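Imelysin (Bacteroides ovatus ATCC 8483, PDB 3OYV) probably takes part in bacterial iron uptake as an imelysin-like outer membrane protein, though its exact biochemical role is not settled. Local coordinates at residues 87-91 with 92-96; 305-309 with 310-314; 345-348 with 349-353. One frame throughout, in Å; residues are numbered along the deposited sequence.

Contact 1 (87-91 with 92-96); sequences NEVGT and AKIGD
Glu88 sends CG out opposite its own N (chi1 176°) and then bends at chi2 (71°), which lays the carboxylate over the methyl of Ala92, OE2 standing 3.4 Å from Ala92 CB. Lys93 starts differently: its CG sits beside the backbone N and the rest of the chain is extended, so it runs back across Glu88 at about a right angle, its CE 3.9 Å from Glu88 CG, while its CD passes obliquely over Val89 CG2 at 4.1 Å. This part of helix 71-102 is not plain alpha-helix but holds pi-type turns. Lys93 N reaches five residues back to Glu88 O (2.8 Å), and Ile94 N does the same to Val89 O (2.9 Å). Glu88 O also takes Ala92 N, a more bent bond from above the carbonyl plane, so two N-H groups grip one oxygen. On the buried side, facing helices 121-137 and 158-177, Val89 CG1 meets Ile94 CD1 at 4.0 Å, and both side chains press against Tyr125 and Ile175. Lys93 NZ is held by Asn128, Glu114 and a salt bridge to Glu286, and it also bonds an unidentified bound molecule. A methionine in its place would probably leave Glu286 without its positive mate and Asn128 and Glu114 without that donor. On the outer side Thr91 OG1 turns back to Asn87 O (2.7 Å), which already accepts Thr91 N.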
# COMPACT_ATOMS: atom_id res chain seq x y z
N ASN A 87 -11.36 7.19 -0.17
CA ASN A 87 -11.43 8.26 0.84
C ASN A 87 -10.05 8.65 1.34
O ASN A 87 -9.71 9.84 1.41
CB ASN A 87 -12.28 7.85 2.04
CG ASN A 87 -12.09 8.78 3.24
OD1 ASN A 87 -12.86 9.70 3.43
ND2 ASN A 87 -11.04 8.55 4.01
N GLU A 88 -9.26 7.65 1.69
CA GLU A 88 -7.92 7.92 2.23
C GLU A 88 -7.02 8.63 1.23
O GLU A 88 -6.32 9.58 1.58
CB GLU A 88 -7.27 6.63 2.72
CG GLU A 88 -5.82 6.81 3.21
CD GLU A 88 -5.70 7.55 4.51
OE1 GLU A 88 -6.73 7.74 5.20
OE2 GLU A 88 -4.56 7.93 4.85
N VAL A 89 -7.03 8.19 -0.02
CA VAL A 89 -6.22 8.82 -1.04
C VAL A 89 -6.64 10.27 -1.22
O VAL A 89 -5.80 11.17 -1.22
CB VAL A 89 -6.29 8.07 -2.36
CG1 VAL A 89 -5.61 8.84 -3.44
CG2 VAL A 89 -5.65 6.66 -2.19
N GLY A 90 -7.94 10.50 -1.40
CA GLY A 90 -8.39 11.85 -1.72
C GLY A 90 -8.27 12.83 -0.56
O GLY A 90 -7.78 13.97 -0.73
N THR A 91 -8.75 12.40 0.58
CA THR A 91 -8.91 13.33 1.68
C THR A 91 -7.67 13.38 2.58
O THR A 91 -7.43 14.40 3.19
CB THR A 91 -10.12 13.02 2.58
OG1 THR A 91 -9.86 11.81 3.23
CG2 THR A 91 -11.43 12.86 1.86
N ALA A 92 -6.89 12.30 2.64
CA ALA A 92 -5.70 12.28 3.50
C ALA A 92 -4.40 12.36 2.72
O ALA A 92 -3.61 13.30 2.90
CB ALA A 92 -5.71 11.07 4.42
N LYS A 93 -4.16 11.40 1.84
CA LYS A 93 -2.88 11.39 1.14
C LYS A 93 -2.68 12.66 0.29
O LYS A 93 -1.60 13.27 0.29
CB LYS A 93 -2.70 10.11 0.31
CG LYS A 93 -2.76 8.83 1.13
CD LYS A 93 -2.47 7.59 0.28
CE LYS A 93 -2.61 6.29 1.05
NZ LYS A 93 -1.85 5.20 0.37
N ILE A 94 -3.72 13.05 -0.44
CA ILE A 94 -3.68 14.27 -1.24
C ILE A 94 -4.20 15.47 -0.43
O ILE A 94 -3.57 16.55 -0.38
CB ILE A 94 -4.49 14.10 -2.57
CG1 ILE A 94 -3.91 12.92 -3.35
CG2 ILE A 94 -4.47 15.44 -3.39
CD1 ILE A 94 -4.72 12.59 -4.60
N GLY A 95 -5.31 15.27 0.26
CA GLY A 95 -6.01 16.34 0.95
C GLY A 95 -5.29 16.97 2.12
O GLY A 95 -5.38 18.19 2.33
N ASP A 96 -4.60 16.17 2.92
CA ASP A 96 -3.90 16.75 4.07
C ASP A 96 -2.80 17.72 3.63
O ASP A 96 -2.76 18.87 4.10
CB ASP A 96 -3.40 15.69 5.04
CG ASP A 96 -4.51 15.04 5.82
OD1 ASP A 96 -5.63 15.60 5.87
OD2 ASP A 96 -4.25 13.97 6.42

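Contact 2 (305-309 with 310-314); sequences WPLDQ and NAIVQ
Leu307 and Ile312 close over the start of helix 309-316 as a hydrophobic staple, joining the residue before the N-cap to the fourth residue after it, and Asp308 supplies the cap itself. This apolar side faces inward: Leu307 CD1 and Ile312 CD1 meet at 3.9 Å, and both side chains lean on Thr346 of helix 343-351, with Ile312, the one buried residue here, also touching Phe349. Asp308 is less buried than Ile312 but packs more closely. Its CG is anti to the backbone N (chi1 -173°), which swings the carboxylate over Ala311, and the carboxyl carbon CG comes within 3.4 Å of Ala311 CB. Behind the cap the regular helix pattern begins with Ile312 N bonding Asp308 O at 3.2 Å, followed by Val313 N to Gln309 O at 3.0 Å. The solvent side is looser, with Gln309 and Asn310 partly exposed: Asn310, modelled in two conformers, touches Gln309 through CB, whereas Gln309 sends an extended chain off to where its OE1 is hydrogen-bonded to Tyr117 OH. In the capping bond Ala311 N donates to Asp308 OD1 over 3.1 Å, approaching from above the carboxylate plane, 65° out of it.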
# COMPACT_ATOMS: atom_id res chain seq x y z
N TRP A 305 3.11 6.13 7.99
CA TRP A 305 3.44 7.45 7.48
C TRP A 305 2.57 8.44 8.25
O TRP A 305 1.38 8.22 8.36
CB TRP A 305 3.18 7.58 5.97
CG TRP A 305 3.57 8.93 5.49
CD1 TRP A 305 2.76 10.01 5.29
CD2 TRP A 305 4.90 9.40 5.27
NE1 TRP A 305 3.48 11.08 4.90
CE2 TRP A 305 4.81 10.74 4.88
CE3 TRP A 305 6.16 8.80 5.32
CZ2 TRP A 305 5.92 11.50 4.57
CZ3 TRP A 305 7.26 9.54 5.02
CH2 TRP A 305 7.15 10.88 4.64
N PRO A 306 3.15 9.52 8.80
CA PRO A 306 4.54 9.97 8.78
C PRO A 306 5.44 9.14 9.68
O PRO A 306 4.97 8.29 10.41
CB PRO A 306 4.45 11.41 9.29
CG PRO A 306 3.29 11.42 10.14
CD PRO A 306 2.29 10.49 9.50
N LEU A 307 6.73 9.40 9.57
CA LEU A 307 7.76 8.74 10.35
C LEU A 307 8.25 9.66 11.46
O LEU A 307 8.07 10.87 11.38
CB LEU A 307 8.96 8.40 9.46
CG LEU A 307 8.65 7.53 8.23
CD1 LEU A 307 9.90 7.32 7.38
CD2 LEU A 307 8.03 6.20 8.67
N ASP A 308 8.94 9.07 12.44
CA ASP A 308 9.73 9.85 13.40
C ASP A 308 11.12 9.99 12.76
O ASP A 308 12.03 9.20 13.02
CB ASP A 308 9.80 9.16 14.76
CG ASP A 308 10.47 10.03 15.81
OD1 ASP A 308 11.14 11.02 15.44
OD2 ASP A 308 10.30 9.69 17.00
N GLN A 309 11.25 10.97 11.89
CA GLN A 309 12.45 11.11 11.08
C GLN A 309 13.67 11.45 11.94
O GLN A 309 14.78 10.93 11.72
CB GLN A 309 12.23 12.12 9.97
CG GLN A 309 11.06 11.80 9.05
CD GLN A 309 10.77 12.95 8.09
OE1 GLN A 309 10.90 12.83 6.85
NE2 GLN A 309 10.40 14.11 8.67
N ASN A 310 13.48 12.28 12.95
CA ASN A 310 14.60 12.59 13.82
C ASN A 310 15.08 11.34 14.57
O ASN A 310 16.31 11.19 14.78
CB ASN A 310 14.28 13.73 14.78
CG ASN A 310 15.40 13.97 15.78
OD1 ASN A 310 15.28 13.60 16.93
ND2 ASN A 310 16.50 14.50 15.30
N ALA A 311 14.18 10.43 14.94
CA ALA A 311 14.58 9.16 15.55
C ALA A 311 15.41 8.30 14.61
O ALA A 311 16.35 7.62 15.05
CB ALA A 311 13.39 8.38 16.07
N ILE A 312 15.08 8.34 13.31
CA ILE A 312 15.90 7.60 12.33
C ILE A 312 17.30 8.18 12.27
O ILE A 312 18.27 7.43 12.26
CB ILE A 312 15.23 7.56 10.94
CG1 ILE A 312 13.87 6.86 11.00
CG2 ILE A 312 16.12 6.85 9.94
CD1 ILE A 312 12.97 7.09 9.75
N VAL A 313 17.42 9.50 12.21
CA VAL A 313 18.73 10.14 12.21
C VAL A 313 19.53 9.79 13.48
O VAL A 313 20.72 9.49 13.38
CB VAL A 313 18.58 11.67 12.02
CG1 VAL A 313 19.93 12.41 12.24
CG2 VAL A 313 18.00 11.98 10.62
N GLN A 314 18.87 9.77 14.64
CA GLN A 314 19.55 9.37 15.89
C GLN A 314 20.05 7.93 15.81
O GLN A 314 21.19 7.63 16.21
CB GLN A 314 18.62 9.55 17.09
CG GLN A 314 18.32 11.00 17.45
CD GLN A 314 17.30 11.12 18.57
OE1 GLN A 314 16.61 10.16 18.92
NE2 GLN A 314 17.19 12.32 19.13

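Contact 3 (345-348 with 349-353); sequences HTLE and FLLYK
Phe349 N bonds His345 O (3.0 Å) and Leu350 N bonds Thr346 O as ordinary alpha-helical links, after which helix 343-351 ends and the chain passes at Tyr352 into a short strand that pairs antiparallel with 356-357. His345 and Glu348 are the histidine and the glutamate of the GxHxxE signature of imelysin-like proteins. They sit one turn apart, and the glutamate chain, extended with CG anti to its backbone N (chi1 -169°), brings its carboxylate to the edge of the imidazole. His345 ND1 donates to Glu348 OE1 over 2.7 Å in a nearly straight bond (173° at the hydrogen), meeting the syn side of the oxygen somewhat out of the carboxylate plane while staying close to the plane of the ring. That fixes the turn of the imidazole, whose NE2 bonds an unidentified bound molecule. Glu348 OE2 is held in turn by Ser118 OG, so both carboxylate oxygens of this buried group have a partner.

On another face of the helix two pairs pack one turn apart. Thr346 CG2 and Leu350 CD1 lie side by side at 4.2 Å, and Leu347 CG meets Leu351 CD1 at 3.9 Å; all four side chains fit against helix 21-47. Phe349 meets Tyr117 edge-to-face. Tyr352 lies across Glu348 at about a right angle, its ring plane 85° from the carboxylate plane, with CD2 3.9 Å from Glu348 CG. The carbonyl of Glu348 closes the helix by accepting two N-H groups, Leu351 N from well above its plane and Tyr352 N almost head-on at 2.9 Å, and the same Glu348 O sits at the edge of the Tyr352 ring, 3.5 Å from CD2.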
# COMPACT_ATOMS: atom_id res chain seq x y z
N HIS A 345 8.35 3.11 4.26
CA HIS A 345 8.79 4.47 4.16
C HIS A 345 10.10 4.76 4.90
O HIS A 345 10.81 5.67 4.55
CB HIS A 345 7.68 5.43 4.52
CG HIS A 345 6.52 5.33 3.59
ND1 HIS A 345 6.63 5.64 2.24
CD2 HIS A 345 5.25 4.95 3.79
CE1 HIS A 345 5.45 5.45 1.66
NE2 HIS A 345 4.61 5.00 2.58
N THR A 346 10.40 3.98 5.92
CA THR A 346 11.72 4.06 6.56
C THR A 346 12.79 3.56 5.61
O THR A 346 13.83 4.19 5.46
CB THR A 346 11.76 3.32 7.92
OG1 THR A 346 10.88 3.99 8.82
CG2 THR A 346 13.17 3.40 8.49
N LEU A 347 12.54 2.43 4.94
CA LEU A 347 13.50 2.00 3.93
C LEU A 347 13.62 3.01 2.82
O LEU A 347 14.71 3.26 2.34
CB LEU A 347 13.11 0.64 3.42
CG LEU A 347 14.17 -0.13 2.68
CD1 LEU A 347 15.53 -0.13 3.39
CD2 LEU A 347 13.63 -1.59 2.48
N GLU A 348 12.49 3.58 2.43
CA GLU A 348 12.52 4.64 1.42
C GLU A 348 13.45 5.80 1.83
O GLU A 348 14.26 6.29 1.02
CB GLU A 348 11.08 5.16 1.18
CG GLU A 348 10.89 6.06 -0.03
CD GLU A 348 9.56 6.82 0.02
OE1 GLU A 348 8.85 6.73 1.04
OE2 GLU A 348 9.28 7.53 -0.96
N PHE A 349 13.31 6.23 3.08
CA PHE A 349 14.16 7.32 3.62
C PHE A 349 15.65 6.97 3.51
O PHE A 349 16.48 7.82 3.21
CB PHE A 349 13.77 7.51 5.09
CG PHE A 349 14.57 8.56 5.84
CD1 PHE A 349 15.80 8.27 6.38
CD2 PHE A 349 14.01 9.78 6.13
CE1 PHE A 349 16.50 9.24 7.08
CE2 PHE A 349 14.71 10.73 6.86
CZ PHE A 349 15.95 10.46 7.31
N LEU A 350 15.95 5.71 3.77
CA LEU A 350 17.32 5.18 3.78
C LEU A 350 17.91 4.98 2.40
O LEU A 350 19.13 4.91 2.26
CB LEU A 350 17.36 3.89 4.61
CG LEU A 350 17.08 4.01 6.12
CD1 LEU A 350 16.87 2.62 6.76
CD2 LEU A 350 18.16 4.85 6.85
N LEU A 351 17.04 4.92 1.37
CA LEU A 351 17.45 4.64 0.01
C LEU A 351 17.44 5.85 -0.93
O LEU A 351 18.15 5.85 -1.94
CB LEU A 351 16.60 3.53 -0.60
CG LEU A 351 16.79 2.14 -0.02
CD1 LEU A 351 15.78 1.17 -0.65
CD2 LEU A 351 18.24 1.66 -0.23
N TYR A 352 16.58 6.83 -0.64
CA TYR A 352 16.31 7.95 -1.52
C TYR A 352 16.54 9.29 -0.84
O TYR A 352 16.35 9.41 0.38
CB TYR A 352 14.86 7.93 -1.95
CG TYR A 352 14.44 6.85 -2.90
CD1 TYR A 352 14.49 7.04 -4.26
CD2 TYR A 352 13.89 5.66 -2.42
CE1 TYR A 352 14.02 6.07 -5.13
CE2 TYR A 352 13.44 4.68 -3.28
CZ TYR A 352 13.49 4.90 -4.63
OH TYR A 352 12.99 3.91 -5.46
N LYS A 353 16.87 10.28 -1.66
CA LYS A 353 16.82 11.65 -1.20
C LYS A 353 16.34 12.54 -2.34
O LYS A 353 16.91 12.53 -3.43
CB LYS A 353 18.19 12.05 -0.69
CG LYS A 353 18.18 13.46 -0.10
CD LYS A 353 19.49 13.84 0.50
CE LYS A 353 19.39 15.14 1.25
NZ LYS A 353 20.75 15.60 1.68

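Contacts 1, 2 and 3 follow one another along the chain, each closed before the next opens. Contact 1 lies within the second half of long helix 71-102, whereas contacts 2 and 3 come much later, on the loop before helix 309-316 and its first turns, and on helix 343-351 with its following strand. Those two touch, their centres about 11 Å apart: Leu307 CD1 packs on His345 O and Ile312 CG2 on the Phe349 ring. The centre of contact 1 is about 22 Å from either, yet its nearest atoms come within about 7 Å of both. Lys93 and His345 each bond unidentified material, probably from the crystallisation liquor, consistent with a pocket between helices 71-102 and 343-351.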